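DTDP-glucose 4,6-dehydratase (Klebsiella pneumoniae, PDB 5U4Q) binds NAD and, as a member of the NAD-dependent epimerase/dehydratase family, probably dehydrates a nucleotide sugar such as dTDP-glucose. Local coordinates at residues K206-Y211 with M284-N289; H28-I33 with P55-Q60; P238-D243 with S255-V260. All blocks are in the same frame, centred on the assembly; numbering follows the deposited sequence.

Interaction 1: K206-Y211 with M284-N289; sequences KSIDVY and MEAQKN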
# COMPACT_ATOMS: atom_id res chain seq x y z
N LYS A 206 -8.86 10.21 34.68
CA LYS A 206 -9.43 9.21 33.77
C LYS A 206 -8.75 7.87 33.99
O LYS A 206 -7.55 7.81 34.25
CB LYS A 206 -9.27 9.65 32.31
CG LYS A 206 -9.84 8.71 31.26
CD LYS A 206 -9.52 9.20 29.85
CE LYS A 206 -10.03 8.24 28.78
NZ LYS A 206 -11.51 8.14 28.76
N SER A 207 -9.51 6.80 33.86
CA SER A 207 -8.97 5.47 34.06
C SER A 207 -8.13 5.02 32.88
O SER A 207 -8.44 5.32 31.73
CB SER A 207 -10.11 4.48 34.30
OG SER A 207 -10.88 4.88 35.41
N ILE A 208 -7.03 4.32 33.18
CA ILE A 208 -6.19 3.72 32.16
C ILE A 208 -6.56 2.25 32.04
O ILE A 208 -6.69 1.56 33.06
CB ILE A 208 -4.70 3.80 32.55
CG1 ILE A 208 -4.26 5.25 32.72
CG2 ILE A 208 -3.84 3.10 31.50
CD1 ILE A 208 -2.89 5.38 33.35
N ASP A 209 -6.72 1.77 30.81
CA ASP A 209 -7.01 0.36 30.60
C ASP A 209 -5.70 -0.41 30.76
O ASP A 209 -4.67 -0.02 30.19
CB ASP A 209 -7.62 0.10 29.21
CG ASP A 209 -9.10 0.43 29.14
OD1 ASP A 209 -9.68 0.99 30.10
OD2 ASP A 209 -9.71 0.13 28.09
N VAL A 210 -5.75 -1.47 31.56
CA VAL A 210 -4.59 -2.29 31.85
C VAL A 210 -4.87 -3.74 31.45
O VAL A 210 -5.74 -4.38 32.03
CB VAL A 210 -4.23 -2.22 33.36
CG1 VAL A 210 -3.03 -3.10 33.69
CG2 VAL A 210 -4.00 -0.77 33.78
N TYR A 211 -4.13 -4.24 30.46
CA TYR A 211 -4.27 -5.61 29.96
C TYR A 211 -3.26 -6.57 30.57
O TYR A 211 -2.15 -6.17 30.92
CB TYR A 211 -4.08 -5.64 28.44
CG TYR A 211 -5.15 -4.92 27.67
CD1 TYR A 211 -5.06 -3.55 27.42
CD2 TYR A 211 -6.27 -5.60 27.20
CE1 TYR A 211 -6.05 -2.88 26.72
CE2 TYR A 211 -7.27 -4.95 26.50
CZ TYR A 211 -7.16 -3.59 26.26
OH TYR A 211 -8.15 -2.94 25.57
N MSE A 284 1.08 10.75 42.55
CA MSE A 284 -0.31 10.31 42.65
C MSE A 284 -0.48 8.91 42.13
O MSE A 284 0.43 8.35 41.52
CB MSE A 284 -1.18 11.27 41.86
CG MSE A 284 -0.94 11.17 40.35
SE MSE A 284 -1.99 12.57 39.47
CE MSE A 284 -3.79 11.87 39.84
N GLU A 285 -1.65 8.34 42.38
CA GLU A 285 -1.96 6.98 41.95
C GLU A 285 -2.96 7.02 40.79
O GLU A 285 -3.97 7.72 40.86
CB GLU A 285 -2.50 6.17 43.13
CG GLU A 285 -1.48 6.03 44.26
CD GLU A 285 -2.00 5.31 45.48
OE1 GLU A 285 -3.24 5.26 45.67
OE2 GLU A 285 -1.17 4.79 46.26
N ALA A 286 -2.66 6.27 39.73
CA ALA A 286 -3.50 6.22 38.54
C ALA A 286 -4.72 5.33 38.77
O ALA A 286 -4.62 4.31 39.45
CB ALA A 286 -2.70 5.70 37.36
N GLN A 287 -5.85 5.74 38.20
CA GLN A 287 -7.07 4.95 38.19
C GLN A 287 -6.89 3.91 37.10
O GLN A 287 -6.51 4.25 35.97
CB GLN A 287 -8.29 5.81 37.85
CG GLN A 287 -8.63 6.85 38.90
CD GLN A 287 -9.35 6.26 40.09
OE1 GLN A 287 -8.85 6.31 41.22
NE2 GLN A 287 -10.51 5.66 39.85
N LYS A 288 -7.16 2.65 37.40
CA LYS A 288 -6.97 1.56 36.46
C LYS A 288 -8.22 0.73 36.25
O LYS A 288 -9.00 0.51 37.19
CB LYS A 288 -5.83 0.65 36.95
CG LYS A 288 -4.55 1.40 37.28
CD LYS A 288 -3.51 0.50 37.94
CE LYS A 288 -2.30 1.31 38.37
NZ LYS A 288 -2.54 2.23 39.52
N ASN A 289 -8.44 0.31 35.00
CA ASN A 289 -9.51 -0.62 34.64
C ASN A 289 -8.81 -1.90 34.17
O ASN A 289 -8.08 -1.90 33.18
CB ASN A 289 -10.36 -0.11 33.47
CG ASN A 289 -11.03 1.22 33.76
OD1 ASN A 289 -11.25 2.01 32.84
ND2 ASN A 289 -11.35 1.48 35.02
O HOH W 1 -6.04 7.89 36.42
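The amide of Asn289 and the carboxylate of Asp209 cross obliquely, their planes 59° apart. At the polar end of the amide, Ser207 meets it with CB, which lies 3.1 Å from Asn289 OD1 and only a little farther from ND2; its OG, held beside the backbone N, passes ND2 at an angle too poor for a hydrogen bond. On the carboxylate side, Asp209 OD1 lies 3.3 Å from Asn289 OD1, a meeting of two acceptors that is not a bond and may be mildly repulsive. Both first torsions, with CG anti to the carbonyl carbon, bring the two groups together on one face of the sheet.

The backbone beneath them is a two-stranded parallel sheet, separate from the large parallel sheet of the chain. Ile208 N donates to Gln287 O (2.8 Å), and Asn289 N returns to Ile208 O (2.9 Å). The third bond, from Val210 N to Asn289 O, also 2.9 Å, has its donor in the carbonyl plane, whereas the first two donors sit above theirs. A water bridges Lys206 O and Gln287 N, ahead of the Ile208-Lys288 pair.

On the opposite face lie Ile208 and Lys288. The tip of Ile208, CD1, touches Ala286 CB at 4.0 Å, and its side chain also meets Phe198 of helix 194-203. Val210 CG2 rests 3.9 Å from Lys288 CB. The lysine chain stays extended until its last torsion, where a bend brings NZ back to Ala286 O at 2.9 Å; Glu279 of helix 271-282 takes the same ammonium in a salt bridge and also accepts from Ala286 N.

Interaction 2: H28-I33 with P55-Q60; sequences HNVVGI and PAFHFQ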
# COMPACT_ATOMS: atom_id res chain seq x y z
N HIS A 28 24.00 21.15 10.11
CA HIS A 28 23.42 20.98 8.78
C HIS A 28 22.32 21.99 8.50
O HIS A 28 21.77 22.60 9.40
CB HIS A 28 22.78 19.60 8.64
CG HIS A 28 23.70 18.46 8.92
ND1 HIS A 28 24.85 18.23 8.19
CD2 HIS A 28 23.59 17.42 9.79
CE1 HIS A 28 25.43 17.14 8.63
NE2 HIS A 28 24.69 16.62 9.60
N ASN A 29 22.02 22.15 7.21
CA ASN A 29 20.92 22.96 6.74
C ASN A 29 19.69 22.06 6.72
O ASN A 29 19.76 20.90 6.27
CB ASN A 29 21.22 23.51 5.34
CG ASN A 29 22.39 24.49 5.35
OD1 ASN A 29 22.53 25.31 6.25
ND2 ASN A 29 23.22 24.39 4.33
N VAL A 30 18.57 22.54 7.24
CA VAL A 30 17.35 21.76 7.32
C VAL A 30 16.16 22.56 6.87
O VAL A 30 16.00 23.71 7.28
CB VAL A 30 17.09 21.32 8.78
CG1 VAL A 30 15.77 20.57 8.90
CG2 VAL A 30 18.24 20.48 9.29
N VAL A 31 15.33 21.96 6.02
CA VAL A 31 14.04 22.51 5.69
C VAL A 31 13.04 21.56 6.33
O VAL A 31 13.10 20.34 6.11
CB VAL A 31 13.78 22.61 4.18
CG1 VAL A 31 12.37 23.08 3.91
CG2 VAL A 31 14.83 23.52 3.54
N GLY A 32 12.15 22.12 7.13
CA GLY A 32 11.08 21.36 7.78
C GLY A 32 9.77 21.71 7.12
O GLY A 32 9.53 22.88 6.79
N ILE A 33 8.92 20.70 6.88
CA ILE A 33 7.57 20.95 6.41
C ILE A 33 6.57 20.24 7.30
O ILE A 33 6.89 19.21 7.92
CB ILE A 33 7.36 20.57 4.93
CG1 ILE A 33 7.46 19.06 4.69
CG2 ILE A 33 8.35 21.31 4.05
CD1 ILE A 33 7.03 18.62 3.31
N PRO A 55 19.42 29.76 12.28
CA PRO A 55 19.63 30.36 10.97
C PRO A 55 19.64 29.35 9.82
O PRO A 55 19.26 29.71 8.69
CB PRO A 55 20.99 31.07 11.10
CG PRO A 55 21.59 30.56 12.36
CD PRO A 55 20.49 30.06 13.23
N ALA A 56 20.06 28.11 10.09
CA ALA A 56 20.11 27.06 9.07
C ALA A 56 18.78 26.29 8.91
O ALA A 56 18.74 25.31 8.16
CB ALA A 56 21.21 26.10 9.40
N PHE A 57 17.74 26.74 9.58
CA PHE A 57 16.41 26.12 9.48
C PHE A 57 15.44 27.01 8.77
O PHE A 57 15.40 28.22 9.03
CB PHE A 57 15.84 25.81 10.87
CG PHE A 57 14.49 25.15 10.84
CD1 PHE A 57 14.36 23.83 10.43
CD2 PHE A 57 13.33 25.85 11.21
CE1 PHE A 57 13.12 23.22 10.38
CE2 PHE A 57 12.09 25.22 11.19
CZ PHE A 57 11.99 23.90 10.76
N HIS A 58 14.65 26.42 7.89
CA HIS A 58 13.56 27.10 7.23
C HIS A 58 12.34 26.19 7.28
O HIS A 58 12.46 25.00 7.02
CB HIS A 58 13.88 27.41 5.78
CG HIS A 58 14.92 28.47 5.62
ND1 HIS A 58 16.25 28.18 5.42
CD2 HIS A 58 14.82 29.82 5.63
CE1 HIS A 58 16.93 29.31 5.30
NE2 HIS A 58 16.09 30.32 5.43
N PHE A 59 11.20 26.77 7.60
CA PHE A 59 9.95 26.05 7.68
C PHE A 59 9.00 26.46 6.59
O PHE A 59 8.90 27.66 6.26
CB PHE A 59 9.25 26.27 9.02
CG PHE A 59 7.91 25.60 9.11
CD1 PHE A 59 7.83 24.23 9.24
CD2 PHE A 59 6.75 26.34 9.03
CE1 PHE A 59 6.60 23.60 9.30
CE2 PHE A 59 5.51 25.71 9.08
CZ PHE A 59 5.45 24.34 9.22
N GLN A 60 8.29 25.47 6.02
CA GLN A 60 7.23 25.73 5.04
C GLN A 60 5.99 24.93 5.42
O GLN A 60 6.08 23.70 5.59
CB GLN A 60 7.68 25.37 3.62
CG GLN A 60 8.87 26.17 3.12
CD GLN A 60 9.22 25.86 1.67
OE1 GLN A 60 8.44 25.25 0.94
NE2 GLN A 60 10.40 26.29 1.25
O HOH W 2 19.79 26.78 5.36
O HOH W 3 17.33 25.64 5.49
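Val30 O is gripped from three directions: by the N-H of His58 at 3.1 Å, by the CA-H of Phe57, and by a water, 2.9 Å away, whose protons have other acceptors nearby. That water is also hydrogen-bonded to His58 ND1, in the plane of the imidazole at its edge, and so ties the ring back to the strand.

Around this atom runs a regular parallel ladder. Val30 N donates to Ala56 O (2.9 Å), Gly32 N to His58 O (2.9 Å), and Gln60 N to Gly32 O, every donor lying nearly along the C=O axis. The strand axes are only 18° apart.

Phe57 and Phe59 both carry CG anti to the backbone N, which swings their rings obliquely across the neighbouring strand. Phe57 meets Val30 CG1 at its edge, with CD1 3.9 Å away, while its CE1 reaches 3.6 Å from Gly32 N, where the glycine has no side chain to stand in the way. Phe59 CD1 comes within 3.3 Å of Gly32 O. On the other face, Val31, Ile33 and Gln60 touch helix 67-77.

The strands belong to the beta-alpha-beta unit 29-34, 42-50, 57-61 of the Rossmann fold, and the side chain of Ile33 lies about 6 Å from the bound NAD. Backbone N-H and C=O groups pair with each other along the ladder while His58 and, more weakly, Asn29 meet water, so the pairing rests mainly on backbone bonds, with apolar groups such as Val30 and Phe57 beside them.

Interaction 3: P238-D243 with S255-V260; sequences PQANAD and SAPYRV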
# COMPACT_ATOMS: atom_id res chain seq x y z
N PRO A 238 22.16 2.68 1.39
CA PRO A 238 22.08 1.33 0.83
C PRO A 238 22.63 1.27 -0.58
O PRO A 238 22.54 2.22 -1.31
CB PRO A 238 20.57 1.05 0.81
CG PRO A 238 20.04 1.90 1.91
CD PRO A 238 20.83 3.16 1.80
N GLN A 239 23.26 0.13 -0.88
CA GLN A 239 23.91 -0.10 -2.17
C GLN A 239 23.23 -1.24 -2.89
O GLN A 239 22.69 -2.12 -2.27
CB GLN A 239 25.37 -0.46 -1.94
CG GLN A 239 26.14 0.63 -1.21
CD GLN A 239 26.18 1.91 -2.01
OE1 GLN A 239 26.48 1.90 -3.21
NE2 GLN A 239 25.88 3.03 -1.36
N ALA A 240 23.32 -1.21 -4.20
CA ALA A 240 22.82 -2.30 -5.03
C ALA A 240 23.62 -3.58 -4.75
O ALA A 240 24.79 -3.51 -4.35
CB ALA A 240 22.94 -1.93 -6.48
N ASN A 241 22.99 -4.73 -4.96
CA ASN A 241 23.61 -6.02 -4.70
C ASN A 241 23.19 -7.06 -5.73
O ASN A 241 22.13 -7.67 -5.60
CB ASN A 241 23.21 -6.50 -3.31
CG ASN A 241 23.78 -7.86 -2.96
OD1 ASN A 241 24.63 -8.41 -3.69
ND2 ASN A 241 23.32 -8.42 -1.84
N ALA A 242 24.08 -7.32 -6.69
CA ALA A 242 23.82 -8.27 -7.75
C ALA A 242 23.66 -9.72 -7.28
O ALA A 242 23.15 -10.56 -8.02
CB ALA A 242 24.92 -8.19 -8.80
N ASP A 243 24.08 -10.01 -6.05
CA ASP A 243 23.98 -11.37 -5.52
C ASP A 243 22.70 -11.71 -4.84
O ASP A 243 22.44 -12.88 -4.52
CB ASP A 243 25.14 -11.59 -4.59
CG ASP A 243 26.39 -11.64 -5.34
OD1 ASP A 243 26.59 -12.67 -5.99
OD2 ASP A 243 27.12 -10.64 -5.35
N SER A 255 18.09 -6.65 -4.41
CA SER A 255 19.20 -6.33 -5.28
C SER A 255 19.26 -4.82 -5.49
O SER A 255 20.31 -4.27 -5.84
CB SER A 255 19.08 -7.04 -6.64
OG SER A 255 17.78 -6.88 -7.18
N ALA A 256 18.11 -4.15 -5.33
CA ALA A 256 18.04 -2.70 -5.40
C ALA A 256 18.59 -2.12 -4.10
O ALA A 256 18.64 -2.83 -3.09
CB ALA A 256 16.60 -2.27 -5.57
N PRO A 257 18.95 -0.83 -4.10
CA PRO A 257 19.46 -0.15 -2.86
C PRO A 257 18.28 0.20 -1.94
O PRO A 257 17.93 1.37 -1.77
CB PRO A 257 20.16 1.10 -3.42
CG PRO A 257 19.42 1.38 -4.68
CD PRO A 257 19.10 0.04 -5.27
N TYR A 258 17.71 -0.84 -1.36
CA TYR A 258 16.48 -0.80 -0.57
C TYR A 258 16.67 -1.61 0.69
O TYR A 258 17.11 -2.77 0.65
CB TYR A 258 15.35 -1.43 -1.38
CG TYR A 258 14.14 -1.98 -0.62
CD1 TYR A 258 13.01 -1.19 -0.41
CD2 TYR A 258 14.09 -3.31 -0.19
CE1 TYR A 258 11.90 -1.69 0.26
CE2 TYR A 258 12.98 -3.83 0.47
CZ TYR A 258 11.87 -3.01 0.67
OH TYR A 258 10.77 -3.53 1.33
N ARG A 259 16.33 -1.02 1.83
CA ARG A 259 16.41 -1.72 3.12
C ARG A 259 15.30 -1.29 4.04
O ARG A 259 14.88 -0.13 4.01
CB ARG A 259 17.73 -1.42 3.85
CG ARG A 259 18.97 -2.06 3.28
CD ARG A 259 18.96 -3.57 3.43
NE ARG A 259 20.25 -4.12 3.05
CZ ARG A 259 20.66 -4.25 1.79
NH1 ARG A 259 21.87 -4.75 1.55
NH2 ARG A 259 19.88 -3.89 0.79
N VAL A 260 14.86 -2.22 4.90
CA VAL A 260 13.86 -1.96 5.93
C VAL A 260 14.44 -2.55 7.23
O VAL A 260 14.98 -3.65 7.22
CB VAL A 260 12.45 -2.51 5.64
CG1 VAL A 260 11.53 -2.20 6.81
CG2 VAL A 260 11.89 -1.94 4.34
O HOH W 4 20.99 -4.25 -1.82
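The two segments run in opposite directions without forming a regular ladder, joined by one direct hydrogen bond, from Asn241 N to Ser255 O at 2.9 Å (167° at the hydrogen), with the donor above the carbonyl plane. Pro257 is the centre of an inverse gamma turn, closed by a weak bond from Tyr258 N to Ala256 O, and this bend carries the chain into strand 258-263.

Each proline sets its CB against the other's carbonyl group: Pro257 CB approaches Pro238 O at 3.4 Å, while Pro238 CB lies 3.7 Å from Pro257 O. Next to them, Arg259 lays CG 4.3 Å from Pro238 CB, then turns at chi2 (-67°) and again at chi4 (-76°), which folds the guanidinium back along its own strand. NH2 there donates to Tyr258 O (3.0 Å), within the guanidinium plane, and to a water that bridges to Gln239 O. At the other end, Ser255 CB packs 3.3 Å from Asn241 O, and Asn241 OD1 accepts from Asp243 N in an Asx turn.

Pro238 also packs on Pro175 and on Thr177 of strand 176-185, which pairs with strand 258-263 in the large parallel sheet; Tyr258, whose CB points away from the 238-243 loop, packs on Ser169 of helix 153-172, and its ring meets that of His166 edge-to-face, while Ser255 touches Leu135 of the second subunit.

Overall arrangement
From the N terminus, interaction 2 comes first: it closes the short loop from strand 29-34 through helix 42-50 to strand 57-61, along strands of the Rossmann sheet, with its Ile33 end near the NAD. Interaction 1 opens much later, at 206-211, and closes only at 284-289, pairing the two strands of the small separate sheet. Within that long excursion the chain returns to the large sheet, and interaction 3 joins the loop after helix 223-234 to the start of strand 258-263. Interactions 2 and 3 thus both reach the same sheet, their centres about 30 Å apart, whereas interactions 1 and 3 lie on opposite sides of the chain's centre.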